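Local coordinates for protein CDA peptide synthetase I (Streptomyces coelicolor, PDB 5DU9) that belongs to the nonribosomal peptide synthetases and contains a condensation domain of the CoA-dependent acyltransferase superfamily, at residues H17-A22 against H157-D162. The protein carries 1 engineered substitution. Sequence-based numbering, arbitrary orientation.
Sequences HCVWLA and HHIVID. Engineered in segment 17-22: Cys18 (natural residue Glu). With UM2 ((2S)-2-amino-N-butyl-propanamide), chain E.
Val19 on helix 14-24 faces Ile159 in the loop between strand 149-157 and helix 163-182, their CA atoms, 5.8 Å apart, being the nearest pair across the two segments. Branched at CB, Val19 presents one methyl to the loop and the other to the ligand. With Val19 CG1 anti to the backbone N (chi1 173°), that methyl reaches the in-plane edge of the His157 ring. There Val19 CG1 lies 3.6 Å from His157 CE1. The same Val19 CG1 is 3.7 Å from Ile159 CB. Val19 CG2 instead turns to the alkyl chain of (2S)-2-amino-N-butyl-propanamide. Ile159 extends farther along the helix: its CG1 runs past Val19, and Ile159 CD1 comes 4.1 Å from Trp20 CB, near the plane of the indole at its edge, while the body of the indole leads away toward Thr69 and Pro75.

The loop carries the HHxxxD motif of condensation domains, here His157, His158 and Asp162. Imidazole suits the first position because one ring can accept at one nitrogen and donate at the other: His157 ND1 accepts the N-H of Ile159 (3.1 Å from Ile159 N), in the ring plane and nearly straight (166°), and NE2 hydrogen-bonds to Gln23 OE1. These two bonds fix the ring's rotation and leave its CE1 edge against Val19. Asp162, at the N-cap of the following helix, offers two carboxylate oxygens: OD1 hydrogen-bonds Ser165 OG, while OD2 forms a salt bridge with Arg297 and a hydrogen bond with Val309 N.

His158 enters the ligand pocket. His158 ND1 gives a weak hydrogen bond to Ile161 O, and His158 NE2 accepts one at the ring edge from the ligand's NCQ, 2.8 Å away. The ligand's other end is covalently attached to the engineered Cys18, whose SG is 1.8 Å from the ligand's CCH.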
ATOM      1  N   HIS A  17     -13.084  -9.786  -1.269  1.00 15.19           N
ATOM      2  CA  HIS A  17     -13.604 -10.915  -0.495  1.00 16.21           C
ATOM      3  C   HIS A  17     -12.770 -11.125   0.769  1.00 16.88           C
ATOM      4  O   HIS A  17     -13.303 -11.404   1.840  1.00 17.10           O
ATOM      5  CB  HIS A  17     -13.608 -12.201  -1.326  1.00 18.88           C
ATOM      6  CG  HIS A  17     -14.828 -12.376  -2.178  1.00 31.16           C
ATOM      7  ND1 HIS A  17     -16.073 -12.637  -1.650  1.00 30.01           N
ATOM      8  CD2 HIS A  17     -14.988 -12.350  -3.524  1.00 26.07           C
ATOM      9  CE1 HIS A  17     -16.952 -12.753  -2.631  1.00 26.70           C
ATOM     10  NE2 HIS A  17     -16.319 -12.584  -3.779  1.00 26.10           N
ATOM     11  N   CYS A  18     -11.454 -10.990   0.628  1.00 15.47           N
ATOM     12  CA  CYS A  18     -10.529 -11.163   1.745  1.00 15.53           C
ATOM     13  C   CYS A  18     -10.779 -10.128   2.844  1.00 15.05           C
ATOM     14  O   CYS A  18     -10.865 -10.467   4.032  1.00 18.16           O
ATOM     15  CB  CYS A  18      -9.084 -11.065   1.243  1.00 15.14           C
ATOM     16  SG  CYS A  18      -7.811 -11.169   2.529  1.00 19.43           S
ATOM     17  N   VAL A  19     -10.892  -8.866   2.447  1.00 15.39           N
ATOM     18  CA  VAL A  19     -11.153  -7.796   3.396  1.00 13.75           C
ATOM     19  C   VAL A  19     -12.525  -7.982   4.036  1.00 14.93           C
ATOM     20  O   VAL A  19     -12.683  -7.791   5.239  1.00 15.57           O
ATOM     21  CB  VAL A  19     -11.065  -6.415   2.720  1.00 14.45           C
ATOM     22  CG1 VAL A  19     -11.508  -5.306   3.669  1.00 16.10           C
ATOM     23  CG2 VAL A  19      -9.639  -6.161   2.254  1.00 12.68           C
ATOM     24  N   TRP A  20     -13.512  -8.371   3.233  1.00 15.01           N
ATOM     25  CA  TRP A  20     -14.855  -8.562   3.755  1.00 16.05           C
ATOM     26  C   TRP A  20     -14.861  -9.611   4.867  1.00 17.19           C
ATOM     27  O   TRP A  20     -15.414  -9.374   5.944  1.00 18.68           O
ATOM     28  CB  TRP A  20     -15.826  -8.963   2.640  1.00 16.77           C
ATOM     29  CG  TRP A  20     -17.243  -8.977   3.109  1.00 21.98           C
ATOM     30  CD1 TRP A  20     -18.089  -7.909   3.194  1.00 22.62           C
ATOM     31  CD2 TRP A  20     -17.982 -10.110   3.576  1.00 25.34           C
ATOM     32  NE1 TRP A  20     -19.306  -8.305   3.683  1.00 32.58           N
ATOM     33  CE2 TRP A  20     -19.267  -9.653   3.926  1.00 28.19           C
ATOM     34  CE3 TRP A  20     -17.683 -11.465   3.732  1.00 29.20           C
ATOM     35  CZ2 TRP A  20     -20.254 -10.505   4.417  1.00 34.17           C
ATOM     36  CZ3 TRP A  20     -18.661 -12.309   4.223  1.00 41.25           C
ATOM     37  CH2 TRP A  20     -19.931 -11.826   4.558  1.00 51.80           C
ATOM     38  N   LEU A  21     -14.232 -10.758   4.616  1.00 17.55           N
ATOM     39  CA  LEU A  21     -14.171 -11.825   5.614  1.00 20.69           C
ATOM     40  C   LEU A  21     -13.424 -11.381   6.862  1.00 21.08           C
ATOM     41  O   LEU A  21     -13.812 -11.719   7.976  1.00 21.03           O
ATOM     42  CB  LEU A  21     -13.498 -13.076   5.044  1.00 23.71           C
ATOM     43  CG  LEU A  21     -14.292 -13.917   4.041  1.00 31.54           C
ATOM     44  CD1 LEU A  21     -13.459 -15.108   3.591  1.00 39.63           C
ATOM     45  CD2 LEU A  21     -15.612 -14.391   4.630  1.00 30.58           C
ATOM     46  N   ALA A  22     -12.342 -10.635   6.669  1.00 17.69           N
ATOM     47  CA  ALA A  22     -11.536 -10.177   7.793  1.00 17.82           C
ATOM     48  C   ALA A  22     -12.309  -9.166   8.636  1.00 20.49           C
ATOM     49  O   ALA A  22     -12.189  -9.142   9.862  1.00 21.02           O
ATOM     50  CB  ALA A  22     -10.237  -9.572   7.298  1.00 20.89           C
ATOM     51  N   HIS A 157     -11.686   2.920   3.350  1.00 16.44           N
ATOM     52  CA  HIS A 157     -11.755   1.536   3.771  1.00 13.74           C
ATOM     53  C   HIS A 157     -10.975   0.740   2.743  1.00 15.15           C
ATOM     54  O   HIS A 157     -11.139   0.954   1.546  1.00 13.28           O
ATOM     55  CB  HIS A 157     -13.189   1.035   3.865  1.00 17.51           C
ATOM     56  CG  HIS A 157     -13.321  -0.225   4.655  1.00 15.81           C
ATOM     57  ND1 HIS A 157     -12.802  -1.428   4.225  1.00 14.20           N
ATOM     58  CD2 HIS A 157     -13.889  -0.466   5.859  1.00 18.33           C
ATOM     59  CE1 HIS A 157     -13.055  -2.359   5.130  1.00 14.87           C
ATOM     60  NE2 HIS A 157     -13.708  -1.800   6.132  1.00 19.91           N
ATOM     61  N   HIS A 158     -10.113  -0.162   3.201  1.00 12.54           N
ATOM     62  CA  HIS A 158      -9.271  -0.921   2.288  1.00 10.33           C
ATOM     63  C   HIS A 158     -10.091  -1.697   1.249  1.00 13.43           C
ATOM     64  O   HIS A 158      -9.585  -2.017   0.171  1.00 14.40           O
ATOM     65  CB  HIS A 158      -8.365  -1.876   3.079  1.00 14.85           C
ATOM     66  CG  HIS A 158      -7.073  -2.190   2.391  1.00 15.49           C
ATOM     67  ND1 HIS A 158      -6.898  -2.045   1.031  1.00 18.43           N
ATOM     68  CD2 HIS A 158      -5.885  -2.619   2.878  1.00 18.28           C
ATOM     69  CE1 HIS A 158      -5.662  -2.383   0.710  1.00 20.28           C
ATOM     70  NE2 HIS A 158      -5.028  -2.738   1.813  1.00 18.07           N
ATOM     71  N   ILE A 159     -11.356  -1.981   1.547  1.00 12.89           N
ATOM     72  CA  ILE A 159     -12.163  -2.772   0.626  1.00 13.85           C
ATOM     73  C   ILE A 159     -12.472  -2.030  -0.679  1.00 13.08           C
ATOM     74  O   ILE A 159     -12.819  -2.671  -1.664  1.00 13.17           O
ATOM     75  CB  ILE A 159     -13.496  -3.239   1.281  1.00 12.93           C
ATOM     76  CG1 ILE A 159     -14.040  -4.469   0.546  1.00 16.93           C
ATOM     77  CG2 ILE A 159     -14.531  -2.115   1.321  1.00 14.95           C
ATOM     78  CD1 ILE A 159     -15.156  -5.197   1.284  1.00 15.83           C
ATOM     79  N   VAL A 160     -12.337  -0.701  -0.707  1.00 14.52           N
ATOM     80  CA  VAL A 160     -12.650   0.050  -1.930  1.00 12.19           C
ATOM     81  C   VAL A 160     -11.414   0.614  -2.646  1.00 11.12           C
ATOM     82  O   VAL A 160     -11.481   0.909  -3.840  1.00 13.05           O
ATOM     83  CB  VAL A 160     -13.635   1.226  -1.665  1.00 13.77           C
ATOM     84  CG1 VAL A 160     -15.018   0.692  -1.301  1.00 17.23           C
ATOM     85  CG2 VAL A 160     -13.120   2.169  -0.593  1.00 14.69           C
ATOM     86  N   ILE A 161     -10.300   0.761  -1.935  1.00 11.81           N
ATOM     87  CA  ILE A 161      -9.119   1.432  -2.493  1.00 12.51           C
ATOM     88  C   ILE A 161      -7.820   0.785  -2.033  1.00 12.25           C
ATOM     89  O   ILE A 161      -7.583   0.648  -0.827  1.00 15.99           O
ATOM     90  CB  ILE A 161      -9.098   2.939  -2.104  1.00 14.64           C
ATOM     91  CG1 ILE A 161     -10.199   3.714  -2.845  1.00 13.54           C
ATOM     92  CG2 ILE A 161      -7.730   3.579  -2.380  1.00 14.98           C
ATOM     93  CD1 ILE A 161      -9.996   3.847  -4.348  1.00 13.77           C
ATOM     94  N   ASP A 162      -6.994   0.390  -2.999  1.00 12.67           N
ATOM     95  CA  ASP A 162      -5.639  -0.085  -2.727  1.00 13.10           C
ATOM     96  C   ASP A 162      -4.607   0.988  -3.092  1.00 15.36           C
ATOM     97  O   ASP A 162      -4.959   2.087  -3.517  1.00 14.32           O
ATOM     98  CB  ASP A 162      -5.354  -1.395  -3.477  1.00 14.90           C
ATOM     99  CG  ASP A 162      -5.636  -1.310  -4.970  1.00 14.18           C
ATOM    100  OD1 ASP A 162      -5.526  -0.213  -5.557  1.00 14.06           O
ATOM    101  OD2 ASP A 162      -5.947  -2.368  -5.562  1.00 15.14           O
TER
HETATM  102  CCH UM2 E 503      -6.286 -10.396   1.959  1.00 33.59           C
HETATM  103  CCI UM2 E 503      -6.508  -8.966   1.502  1.00 34.02           C
HETATM  104  CCJ UM2 E 503      -6.419  -7.956   2.650  1.00 29.49           C
HETATM  105  CCK UM2 E 503      -4.982  -7.581   3.010  1.00 41.93           C
HETATM  106  NCL UM2 E 503      -4.406  -6.539   2.170  1.00 30.44           N
HETATM  107  CCM UM2 E 503      -3.665  -5.551   2.677  1.00 25.63           C
HETATM  108  OCN UM2 E 503      -3.777  -5.153   3.827  1.00 23.97           O
HETATM  109  CCO UM2 E 503      -2.633  -4.942   1.769  1.00 21.03           C
HETATM  110  CCP UM2 E 503      -1.332  -5.730   1.883  1.00 25.91           C
HETATM  111  NCQ UM2 E 503      -2.364  -3.547   2.172  1.00 21.92           N